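Local coordinates for KLLA0E08119p (Kluyveromyces lactis, PDB 3VA7), which probably carboxylates urea to urea-1-carboxylate with bicarbonate and ATP, using biotin as carrier, as the urea carboxylase part of a longer two-activity enzyme, at residues F678-E681 against Y682-F686; H870-R874 against H875-G879; D941-T944 against R945-T949. All blocks are in the same frame, centred on the assembly; numbering follows the deposited sequence.

From the N terminus onward, the three contacts come in series, and none nests in or crosses another. Each is local: two adjoining segments of one continuous run, so none closes a long loop. Contact 1 (678-686) leads into helix 680-688 and covers its first turns, in the carboxyltransferase A and B region, and lays aromatic side chains on strands 735-739 and 756-762. Contact 2 (870-879) ends helix 859-875 and leads into strand 880-885. Contact 3 (941-949) is the last part of helix 937-949, which meets the biotin carrier region at strand 1176-1181. Contacts 2 and 3 share the C and D region, yet their nearest atoms lie about 36 Å apart.

Contact 1. Residues F678-E681 against Y682-F686; sequences FKEE and YIEQF
The rings of Phe-678 and Tyr-682 meet obliquely, neither face-on nor edge-on, with Phe-678 CD2 3.7 Å from Tyr-682 CD2. Other aromatic rings gather round Phe-678, with Phe-738 meeting it edge-to-face and Trp-711 at about 30° between planes, and Val-757 and Gln-759 of strand 756-762 touch it as well. Tyr-682 has its CG opposite the backbone N (chi1 -172°), which swings the ring back toward Phe-678 while its OH goes on to a hydrogen bond with Pro-707 O. A tyrosine suits this buried place because the ring fills apolar space and the hydroxyl still finds a carbonyl. Phe-678 also reaches the residue after the tyrosine, its CB lying 4.0 Å from Ile-683 CG1. An apolar residue entering a helix and packing on the one five positions later resembles a hydrophobic staple; here it seats helix 680-688 on the strands of the carboxyltransferase A and B region. The backbone bonds of this first turn run from Ile-683 N to Lys-679 O (3.2 Å), Glu-684 N to Glu-680 O (3.1 Å) and Gln-685 N to Glu-681 O (2.7 Å). On the outer side, Glu-680 OE2 and Glu-684 OE2 stand 3.6 Å apart with their carboxylate planes 67° from parallel. These like charges would repel each other, though acidic residues near a helix N terminus are generally favoured by the helix dipole.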
ATOM      1  N   PHE A 678      -9.414 -19.113 -33.327  1.00 38.65           N
ATOM      2  CA  PHE A 678     -10.688 -19.819 -33.036  1.00 39.94           C
ATOM      3  C   PHE A 678     -11.417 -20.361 -34.294  1.00 40.93           C
ATOM      4  O   PHE A 678     -11.431 -19.722 -35.342  1.00 40.92           O
ATOM      5  CB  PHE A 678     -11.674 -18.876 -32.378  1.00 39.15           C
ATOM      6  CG  PHE A 678     -11.230 -18.328 -31.062  1.00 40.20           C
ATOM      7  CD1 PHE A 678     -10.510 -17.132 -31.001  1.00 38.81           C
ATOM      8  CD2 PHE A 678     -11.571 -18.979 -29.865  1.00 39.86           C
ATOM      9  CE1 PHE A 678     -10.124 -16.595 -29.798  1.00 37.11           C
ATOM     10  CE2 PHE A 678     -11.189 -18.449 -28.640  1.00 37.66           C
ATOM     11  CZ  PHE A 678     -10.462 -17.249 -28.605  1.00 38.84           C
ATOM     12  N   LYS A 679     -12.083 -21.500 -34.190  1.00 42.07           N
ATOM     13  CA  LYS A 679     -12.955 -21.880 -35.296  1.00 43.68           C
ATOM     14  C   LYS A 679     -14.093 -20.880 -35.490  1.00 44.42           C
ATOM     15  O   LYS A 679     -14.651 -20.371 -34.498  1.00 44.83           O
ATOM     16  CB  LYS A 679     -13.505 -23.300 -35.132  1.00 43.64           C
ATOM     17  CG  LYS A 679     -12.521 -24.327 -35.624  1.00 44.16           C
ATOM     18  CD  LYS A 679     -12.920 -25.745 -35.243  1.00 50.56           C
ATOM     19  CE  LYS A 679     -11.716 -26.700 -35.436  1.00 54.22           C
ATOM     20  NZ  LYS A 679     -10.698 -26.093 -36.423  1.00 54.75           N
ATOM     21  N   GLU A 680     -14.399 -20.590 -36.768  1.00 45.35           N
ATOM     22  CA  GLU A 680     -15.611 -19.864 -37.208  1.00 46.01           C
ATOM     23  C   GLU A 680     -16.816 -20.075 -36.314  1.00 45.32           C
ATOM     24  O   GLU A 680     -17.330 -19.113 -35.765  1.00 45.10           O
ATOM     25  CB  GLU A 680     -16.013 -20.277 -38.629  1.00 47.28           C
ATOM     26  CG  GLU A 680     -15.594 -19.327 -39.770  1.00 51.88           C
ATOM     27  CD  GLU A 680     -16.361 -18.029 -39.708  1.00 58.84           C
ATOM     28  OE1 GLU A 680     -15.735 -16.919 -39.751  1.00 56.55           O
ATOM     29  OE2 GLU A 680     -17.609 -18.153 -39.574  1.00 63.39           O
ATOM     30  N   GLU A 681     -17.279 -21.322 -36.166  1.00 45.07           N
ATOM     31  CA  GLU A 681     -18.521 -21.550 -35.400  1.00 44.94           C
ATOM     32  C   GLU A 681     -18.390 -21.111 -33.955  1.00 43.91           C
ATOM     33  O   GLU A 681     -19.342 -20.549 -33.372  1.00 43.85           O
ATOM     34  CB  GLU A 681     -19.118 -22.966 -35.530  1.00 45.13           C
ATOM     35  CG  GLU A 681     -18.182 -24.143 -35.370  1.00 49.66           C
ATOM     36  CD  GLU A 681     -18.942 -25.448 -35.028  1.00 57.14           C
ATOM     37  OE1 GLU A 681     -18.386 -26.543 -35.322  1.00 59.12           O
ATOM     38  OE2 GLU A 681     -20.093 -25.392 -34.474  1.00 57.64           O
ATOM     39  N   TYR A 682     -17.207 -21.315 -33.378  1.00 42.55           N
ATOM     40  CA  TYR A 682     -17.028 -20.865 -32.007  1.00 41.55           C
ATOM     41  C   TYR A 682     -17.173 -19.334 -31.836  1.00 41.06           C
ATOM     42  O   TYR A 682     -17.814 -18.872 -30.865  1.00 40.30           O
ATOM     43  CB  TYR A 682     -15.791 -21.440 -31.301  1.00 40.95           C
ATOM     44  CG  TYR A 682     -15.866 -21.039 -29.867  1.00 40.83           C
ATOM     45  CD1 TYR A 682     -16.805 -21.622 -29.013  1.00 37.80           C
ATOM     46  CD2 TYR A 682     -15.077 -19.993 -29.380  1.00 42.69           C
ATOM     47  CE1 TYR A 682     -16.929 -21.215 -27.700  1.00 39.46           C
ATOM     48  CE2 TYR A 682     -15.199 -19.564 -28.043  1.00 44.55           C
ATOM     49  CZ  TYR A 682     -16.128 -20.185 -27.211  1.00 42.89           C
ATOM     50  OH  TYR A 682     -16.230 -19.763 -25.904  1.00 43.62           O
ATOM     51  N   ILE A 683     -16.611 -18.567 -32.779  1.00 40.18           N
ATOM     52  CA  ILE A 683     -16.883 -17.118 -32.860  1.00 39.45           C
ATOM     53  C   ILE A 683     -18.389 -16.773 -32.938  1.00 39.96           C
ATOM     54  O   ILE A 683     -18.884 -15.869 -32.229  1.00 39.68           O
ATOM     55  CB  ILE A 683     -16.165 -16.462 -34.053  1.00 39.36           C
ATOM     56  CG1 ILE A 683     -14.672 -16.849 -34.057  1.00 37.44           C
ATOM     57  CG2 ILE A 683     -16.408 -14.968 -34.024  1.00 37.47           C
ATOM     58  CD1 ILE A 683     -13.811 -16.189 -35.202  1.00 36.62           C
ATOM     59  N   GLU A 684     -19.114 -17.484 -33.799  1.00 40.72           N
ATOM     60  CA  GLU A 684     -20.572 -17.381 -33.815  1.00 42.42           C
ATOM     61  C   GLU A 684     -21.139 -17.710 -32.449  1.00 42.09           C
ATOM     62  O   GLU A 684     -21.846 -16.868 -31.875  1.00 43.00           O
ATOM     63  CB  GLU A 684     -21.229 -18.306 -34.845  1.00 43.25           C
ATOM     64  CG  GLU A 684     -20.440 -18.521 -36.122  1.00 48.57           C
ATOM     65  CD  GLU A 684     -21.283 -19.221 -37.192  1.00 56.39           C
ATOM     66  OE1 GLU A 684     -22.496 -19.452 -36.910  1.00 57.68           O
ATOM     67  OE2 GLU A 684     -20.739 -19.520 -38.300  1.00 57.75           O
ATOM     68  N   GLN A 685     -20.837 -18.905 -31.918  1.00 41.33           N
ATOM     69  CA  GLN A 685     -21.425 -19.286 -30.630  1.00 41.25           C
ATOM     70  C   GLN A 685     -21.087 -18.257 -29.582  1.00 40.44           C
ATOM     71  O   GLN A 685     -21.921 -18.007 -28.713  1.00 41.02           O
ATOM     72  CB  GLN A 685     -20.897 -20.589 -30.066  1.00 41.94           C
ATOM     73  CG  GLN A 685     -20.797 -21.772 -30.974  1.00 43.38           C
ATOM     74  CD  GLN A 685     -20.368 -22.981 -30.176  1.00 44.87           C
ATOM     75  OE1 GLN A 685     -20.805 -23.153 -29.019  1.00 47.73           O
ATOM     76  NE2 GLN A 685     -19.520 -23.824 -30.769  1.00 43.47           N
ATOM     77  N   PHE A 686     -19.882 -17.666 -29.662  1.00 38.56           N
ATOM     78  CA  PHE A 686     -19.423 -16.691 -28.674  1.00 37.01           C
ATOM     79  C   PHE A 686     -20.410 -15.566 -28.528  1.00 36.94           C
ATOM     80  O   PHE A 686     -20.676 -15.138 -27.406  1.00 36.21           O
ATOM     81  CB  PHE A 686     -18.016 -16.150 -29.000  1.00 36.34           C
ATOM     82  CG  PHE A 686     -17.521 -15.071 -28.047  1.00 33.51           C
ATOM     83  CD1 PHE A 686     -16.853 -15.413 -26.859  1.00 34.35           C
ATOM     84  CD2 PHE A 686     -17.725 -13.725 -28.323  1.00 30.53           C
ATOM     85  CE1 PHE A 686     -16.362 -14.433 -25.949  1.00 27.54           C
ATOM     86  CE2 PHE A 686     -17.273 -12.731 -27.439  1.00 29.11           C
ATOM     87  CZ  PHE A 686     -16.560 -13.093 -26.250  1.00 30.49           C
TER

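Contact 2. Residues H870-R874 against H875-G879; sequences HQVER and HQTVG
Val-872 and Thr-877 face each other across the end of helix 859-875, where Thr-877 N gives a weak, 3.5 Å hydrogen bond to Val-872 O. Inside that turn Gln-876 N makes a second weak bond, 3.1 Å long, to Glu-873 O. Between the two donors the chain reverses its twist: Gln-876 has left-handed backbone angles with phi at 53°, a position that glycine often takes. The Gln-876 chain extends from there, its CG 3.4 Å from Glu-873 O. Val-872, with CG1 opposite its backbone N (chi1 175°), brings that methyl to 3.8 Å from Thr-877 OG1 and also packs on Ile-880, Met-883 and Tyr-911. The threonine suits this half-buried spot because its hydroxyl is hydrogen-bonded to Tyr-911 OH. His-875 lies one turn beyond Gln-871, its ring stacked on Tyr-911 and its NE2 hydrogen-bonded to Glu-914 OE1. Arg-874 reaches round to the same place: its NH1 lies 3.7 Å from His-875 NE2, the guanidinium perpendicular to the imidazole, and makes a long, weak ion pair with Glu-914 OE1. That carboxylate would probably offset the arginine's charge beside the histidine. The nested pair of backbone bonds, six-to-one outside and five-to-two inside, around a residue of positive phi is the Schellman motif, which here ends the helix and turns the chain toward strand 880-885.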
ATOM      1  N   HIS A 870      10.057   4.551 -30.596  1.00 28.96           N
ATOM      2  CA  HIS A 870      10.939   5.678 -30.812  1.00 31.35           C
ATOM      3  C   HIS A 870      10.449   6.532 -32.000  1.00 31.96           C
ATOM      4  O   HIS A 870      10.517   7.746 -31.951  1.00 34.06           O
ATOM      5  CB  HIS A 870      12.371   5.193 -30.989  1.00 31.15           C
ATOM      6  CG  HIS A 870      13.304   6.231 -31.514  1.00 36.40           C
ATOM      7  ND1 HIS A 870      13.887   7.189 -30.706  1.00 42.12           N
ATOM      8  CD2 HIS A 870      13.774   6.458 -32.771  1.00 40.13           C
ATOM      9  CE1 HIS A 870      14.674   7.963 -31.440  1.00 43.14           C
ATOM     10  NE2 HIS A 870      14.628   7.535 -32.695  1.00 43.55           N
ATOM     11  N   GLN A 871       9.909   5.908 -33.034  1.00 31.45           N
ATOM     12  CA  GLN A 871       9.392   6.610 -34.157  1.00 31.34           C
ATOM     13  C   GLN A 871       8.163   7.430 -33.843  1.00 31.86           C
ATOM     14  O   GLN A 871       7.933   8.478 -34.483  1.00 33.44           O
ATOM     15  CB  GLN A 871       9.024   5.626 -35.258  1.00 31.94           C
ATOM     16  CG  GLN A 871      10.174   5.187 -36.119  1.00 31.62           C
ATOM     17  CD  GLN A 871      11.027   6.357 -36.594  1.00 35.80           C
ATOM     18  OE1 GLN A 871      12.219   6.179 -36.810  1.00 36.03           O
ATOM     19  NE2 GLN A 871      10.435   7.570 -36.720  1.00 33.58           N
ATOM     20  N   VAL A 872       7.342   6.962 -32.913  1.00 30.58           N
ATOM     21  CA  VAL A 872       6.212   7.744 -32.474  1.00 29.18           C
ATOM     22  C   VAL A 872       6.712   8.937 -31.647  1.00 30.74           C
ATOM     23  O   VAL A 872       6.138  10.020 -31.716  1.00 32.31           O
ATOM     24  CB  VAL A 872       5.191   6.867 -31.724  1.00 28.41           C
ATOM     25  CG1 VAL A 872       4.050   7.671 -31.133  1.00 23.03           C
ATOM     26  CG2 VAL A 872       4.640   5.787 -32.648  1.00 27.11           C
ATOM     27  N   GLU A 873       7.786   8.793 -30.887  1.00 31.21           N
ATOM     28  CA  GLU A 873       8.228   9.932 -30.083  1.00 32.78           C
ATOM     29  C   GLU A 873       8.798  11.029 -30.959  1.00 32.50           C
ATOM     30  O   GLU A 873       8.642  12.219 -30.690  1.00 33.93           O
ATOM     31  CB  GLU A 873       9.237   9.537 -28.997  1.00 33.67           C
ATOM     32  CG  GLU A 873       8.635   8.756 -27.789  1.00 40.65           C
ATOM     33  CD  GLU A 873       9.745   8.171 -26.891  1.00 52.62           C
ATOM     34  OE1 GLU A 873      10.336   7.095 -27.243  1.00 57.38           O
ATOM     35  OE2 GLU A 873      10.042   8.784 -25.828  1.00 56.31           O
ATOM     36  N   ARG A 874       9.480  10.601 -32.006  1.00 32.36           N
ATOM     37  CA  ARG A 874      10.129  11.438 -32.961  1.00 31.35           C
ATOM     38  C   ARG A 874       9.097  12.257 -33.755  1.00 31.48           C
ATOM     39  O   ARG A 874       9.302  13.434 -33.992  1.00 31.17           O
ATOM     40  CB  ARG A 874      10.837  10.514 -33.899  1.00 31.23           C
ATOM     41  CG  ARG A 874      12.116  11.040 -34.536  1.00 31.90           C
ATOM     42  CD  ARG A 874      12.560  10.027 -35.589  1.00 30.80           C
ATOM     43  NE  ARG A 874      13.151  10.734 -36.693  1.00 35.93           N
ATOM     44  CZ  ARG A 874      12.741  10.671 -37.961  1.00 38.66           C
ATOM     45  NH1 ARG A 874      11.722   9.879 -38.382  1.00 34.26           N
ATOM     46  NH2 ARG A 874      13.412  11.404 -38.829  1.00 39.23           N
ATOM     47  N   HIS A 875       7.999  11.642 -34.179  1.00 30.61           N
ATOM     48  CA  HIS A 875       6.963  12.398 -34.851  1.00 30.50           C
ATOM     49  C   HIS A 875       6.105  13.133 -33.862  1.00 31.19           C
ATOM     50  O   HIS A 875       5.261  13.910 -34.257  1.00 31.72           O
ATOM     51  CB  HIS A 875       6.068  11.486 -35.657  1.00 30.21           C
ATOM     52  CG  HIS A 875       6.759  10.918 -36.837  1.00 29.48           C
ATOM     53  ND1 HIS A 875       6.635  11.458 -38.102  1.00 27.64           N
ATOM     54  CD2 HIS A 875       7.626   9.890 -36.940  1.00 26.76           C
ATOM     55  CE1 HIS A 875       7.386  10.763 -38.932  1.00 29.15           C
ATOM     56  NE2 HIS A 875       7.976   9.792 -38.262  1.00 26.08           N
ATOM     57  N   GLN A 876       6.276  12.855 -32.574  1.00 31.79           N
ATOM     58  CA  GLN A 876       5.501  13.541 -31.553  1.00 32.14           C
ATOM     59  C   GLN A 876       4.000  13.411 -31.883  1.00 31.30           C
ATOM     60  O   GLN A 876       3.234  14.305 -31.625  1.00 30.95           O
ATOM     61  CB  GLN A 876       5.908  15.030 -31.455  1.00 33.15           C
ATOM     62  CG  GLN A 876       7.391  15.329 -31.221  1.00 37.83           C
ATOM     63  CD  GLN A 876       7.745  16.857 -31.382  1.00 47.35           C
ATOM     64  OE1 GLN A 876       7.490  17.515 -32.448  1.00 50.05           O
ATOM     65  NE2 GLN A 876       8.333  17.417 -30.321  1.00 46.06           N
ATOM     66  N   THR A 877       3.584  12.271 -32.413  1.00 30.25           N
ATOM     67  CA  THR A 877       2.240  12.138 -32.861  1.00 29.86           C
ATOM     68  C   THR A 877       1.226  12.618 -31.871  1.00 29.97           C
ATOM     69  O   THR A 877       1.248  12.167 -30.763  1.00 31.75           O
ATOM     70  CB  THR A 877       1.875  10.658 -33.131  1.00 30.59           C
ATOM     71  OG1 THR A 877       2.895  10.019 -33.904  1.00 26.88           O
ATOM     72  CG2 THR A 877       0.475  10.574 -33.848  1.00 30.00           C
ATOM     73  N   VAL A 878       0.294  13.477 -32.278  1.00 30.08           N
ATOM     74  CA  VAL A 878      -0.860  13.831 -31.438  1.00 29.32           C
ATOM     75  C   VAL A 878      -1.874  12.673 -31.304  1.00 28.81           C
ATOM     76  O   VAL A 878      -2.168  11.940 -32.266  1.00 29.26           O
ATOM     77  CB  VAL A 878      -1.540  15.149 -31.984  1.00 29.83           C
ATOM     78  CG1 VAL A 878      -2.968  15.397 -31.414  1.00 26.65           C
ATOM     79  CG2 VAL A 878      -0.656  16.327 -31.696  1.00 28.90           C
ATOM     80  N   GLY A 879      -2.415  12.506 -30.113  1.00 28.41           N
ATOM     81  CA  GLY A 879      -3.482  11.521 -29.925  1.00 28.52           C
ATOM     82  C   GLY A 879      -3.116  10.217 -29.251  1.00 29.36           C
ATOM     83  O   GLY A 879      -3.968   9.553 -28.694  1.00 30.64           O
TER

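Contact 3. Residues D941-T944 against R945-T949; sequences DCVT and RYRET
Arg-947 folds back along helix 937-949 toward Thr-944, one turn earlier, in the carboxyltransferase C and D region. Its CB rests 3.5 Å from Thr-944 O, and its CG lies 3.6 Å from Val-943 O, the carbonyl that accepts a hydrogen bond from its own backbone N. The chain then turns about its CG-CD bond (chi3 -56°), bringing NE and CZ alongside Thr-944 CA. From NE a hydrogen bond of 2.9 Å goes to a water lying in the guanidinium plane at its edge, and the same water is hydrogen-bonded to Thr-944 OG1. At the tip, Arg-947 NH2 comes within 2.9 Å of Thr-944 OG1, which approaches the guanidinium near its plane. With an alanine here, the water would probably lose its N-H donor and the Thr-944 hydroxyl the flat, charged group beside it. Threonine suits the spot by offering a different branch to each neighbour: its methyl CG2 turns to Glu-948, 3.4 Å from OE2. Glu-948 OE1 is hydrogen-bonded to Trp-1179 NE1, and Arg-945, fully extended, forms a salt bridge through NH2 with Glu-1199 OE2. Both partners belong to the biotin carrier region, so this helix meets that region as it sits at the carboxyltransferase site. Near the helix end, Thr-949 OG1 donates to Arg-945 O at 2.7 Å, coming from 37° above the carbonyl plane.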
ATOM      1  N   ASP A 941       2.167 -24.223  -1.476  1.00 27.49           N
ATOM      2  CA  ASP A 941       0.805 -24.060  -0.967  1.00 28.18           C
ATOM      3  C   ASP A 941      -0.114 -23.399  -1.995  1.00 29.15           C
ATOM      4  O   ASP A 941      -1.358 -23.504  -1.873  1.00 29.14           O
ATOM      5  CB  ASP A 941       0.754 -23.293   0.349  1.00 26.75           C
ATOM      6  CG  ASP A 941      -0.515 -23.585   1.138  1.00 30.61           C
ATOM      7  OD1 ASP A 941      -0.933 -24.772   1.273  1.00 38.15           O
ATOM      8  OD2 ASP A 941      -1.128 -22.654   1.662  1.00 33.24           O
ATOM      9  N   CYS A 942       0.490 -22.703  -2.991  1.00 29.03           N
ATOM     10  CA  CYS A 942      -0.301 -21.936  -3.968  1.00 29.09           C
ATOM     11  C   CYS A 942      -0.915 -22.953  -4.878  1.00 28.47           C
ATOM     12  O   CYS A 942      -2.054 -22.827  -5.253  1.00 29.04           O
ATOM     13  CB  CYS A 942       0.547 -20.956  -4.793  1.00 29.21           C
ATOM     14  SG  CYS A 942       0.991 -19.385  -4.027  1.00 32.24           S
ATOM     15  N   VAL A 943      -0.148 -23.982  -5.203  1.00 28.73           N
ATOM     16  CA  VAL A 943      -0.661 -25.089  -5.994  1.00 29.49           C
ATOM     17  C   VAL A 943      -1.688 -25.876  -5.186  1.00 30.19           C
ATOM     18  O   VAL A 943      -2.739 -26.271  -5.719  1.00 32.00           O
ATOM     19  CB  VAL A 943       0.440 -26.034  -6.500  1.00 29.78           C
ATOM     20  CG1 VAL A 943      -0.179 -27.051  -7.411  1.00 28.95           C
ATOM     21  CG2 VAL A 943       1.574 -25.257  -7.229  1.00 28.20           C
ATOM     22  N   THR A 944      -1.431 -26.084  -3.902  1.00 29.34           N
ATOM     23  CA  THR A 944      -2.393 -26.787  -3.096  1.00 28.34           C
ATOM     24  C   THR A 944      -3.760 -26.120  -3.124  1.00 27.93           C
ATOM     25  O   THR A 944      -4.769 -26.747  -3.383  1.00 28.36           O
ATOM     26  CB  THR A 944      -1.878 -27.050  -1.653  1.00 29.53           C
ATOM     27  OG1 THR A 944      -0.835 -28.047  -1.726  1.00 27.78           O
ATOM     28  CG2 THR A 944      -3.064 -27.486  -0.700  1.00 24.12           C
ATOM     29  N   ARG A 945      -3.786 -24.847  -2.850  1.00 27.92           N
ATOM     30  CA  ARG A 945      -5.020 -24.108  -2.881  1.00 28.35           C
ATOM     31  C   ARG A 945      -5.704 -24.272  -4.279  1.00 28.91           C
ATOM     32  O   ARG A 945      -6.944 -24.383  -4.423  1.00 28.84           O
ATOM     33  CB  ARG A 945      -4.682 -22.651  -2.586  1.00 28.20           C
ATOM     34  CG  ARG A 945      -5.690 -21.658  -3.093  1.00 28.18           C
ATOM     35  CD  ARG A 945      -5.602 -20.271  -2.370  1.00 28.04           C
ATOM     36  NE  ARG A 945      -6.788 -19.520  -2.812  1.00 31.71           N
ATOM     37  CZ  ARG A 945      -7.203 -18.351  -2.341  1.00 30.56           C
ATOM     38  NH1 ARG A 945      -6.512 -17.694  -1.397  1.00 24.28           N
ATOM     39  NH2 ARG A 945      -8.304 -17.834  -2.874  1.00 29.85           N
ATOM     40  N   TYR A 946      -4.894 -24.318  -5.325  1.00 28.06           N
ATOM     41  CA  TYR A 946      -5.486 -24.439  -6.635  1.00 28.00           C
ATOM     42  C   TYR A 946      -6.115 -25.842  -6.799  1.00 28.26           C
ATOM     43  O   TYR A 946      -7.204 -25.993  -7.357  1.00 28.29           O
ATOM     44  CB  TYR A 946      -4.436 -24.120  -7.691  1.00 27.36           C
ATOM     45  CG  TYR A 946      -4.957 -24.230  -9.042  1.00 26.36           C
ATOM     46  CD1 TYR A 946      -5.699 -23.185  -9.598  1.00 29.96           C
ATOM     47  CD2 TYR A 946      -4.786 -25.412  -9.773  1.00 24.96           C
ATOM     48  CE1 TYR A 946      -6.251 -23.303 -10.895  1.00 28.78           C
ATOM     49  CE2 TYR A 946      -5.323 -25.541 -11.064  1.00 24.91           C
ATOM     50  CZ  TYR A 946      -6.041 -24.470 -11.609  1.00 27.67           C
ATOM     51  OH  TYR A 946      -6.538 -24.563 -12.891  1.00 35.18           O
ATOM     52  N   ARG A 947      -5.436 -26.848  -6.261  1.00 28.74           N
ATOM     53  CA  ARG A 947      -5.973 -28.223  -6.268  1.00 29.72           C
ATOM     54  C   ARG A 947      -7.260 -28.372  -5.476  1.00 29.17           C
ATOM     55  O   ARG A 947      -8.123 -29.131  -5.866  1.00 28.34           O
ATOM     56  CB  ARG A 947      -4.936 -29.260  -5.809  1.00 28.59           C
ATOM     57  CG  ARG A 947      -3.849 -29.482  -6.823  1.00 29.41           C
ATOM     58  CD  ARG A 947      -2.834 -30.563  -6.371  1.00 33.73           C
ATOM     59  NE  ARG A 947      -2.215 -30.275  -5.070  1.00 30.88           N
ATOM     60  CZ  ARG A 947      -2.650 -30.810  -3.925  1.00 32.91           C
ATOM     61  NH1 ARG A 947      -3.698 -31.663  -3.936  1.00 27.35           N
ATOM     62  NH2 ARG A 947      -2.045 -30.492  -2.778  1.00 30.48           N
ATOM     63  N   GLU A 948      -7.379 -27.646  -4.377  1.00 29.96           N
ATOM     64  CA  GLU A 948      -8.516 -27.866  -3.539  1.00 31.82           C
ATOM     65  C   GLU A 948      -9.650 -26.882  -3.809  1.00 32.62           C
ATOM     66  O   GLU A 948     -10.787 -27.111  -3.368  1.00 33.41           O
ATOM     67  CB  GLU A 948      -8.165 -28.179  -2.040  1.00 31.83           C
ATOM     68  CG  GLU A 948      -7.211 -27.247  -1.389  1.00 35.76           C
ATOM     69  CD  GLU A 948      -6.625 -27.689  -0.053  1.00 37.79           C
ATOM     70  OE1 GLU A 948      -6.668 -26.816   0.842  1.00 43.66           O
ATOM     71  OE2 GLU A 948      -6.050 -28.803   0.101  1.00 35.34           O
ATOM     72  N   THR A 949      -9.402 -25.831  -4.614  1.00 32.89           N
ATOM     73  CA  THR A 949     -10.470 -24.844  -4.798  1.00 31.00           C
ATOM     74  C   THR A 949     -11.015 -24.787  -6.194  1.00 30.40           C
ATOM     75  O   THR A 949     -12.093 -24.232  -6.386  1.00 29.15           O
ATOM     76  CB  THR A 949     -10.060 -23.440  -4.423  1.00 30.99           C
ATOM     77  OG1 THR A 949      -9.046 -23.020  -5.341  1.00 31.62           O
ATOM     78  CG2 THR A 949      -9.566 -23.382  -2.993  1.00 29.83           C
TER
HETATM   79  O   HOH W   1       0.316 -29.033  -4.216  1.00 32.30           O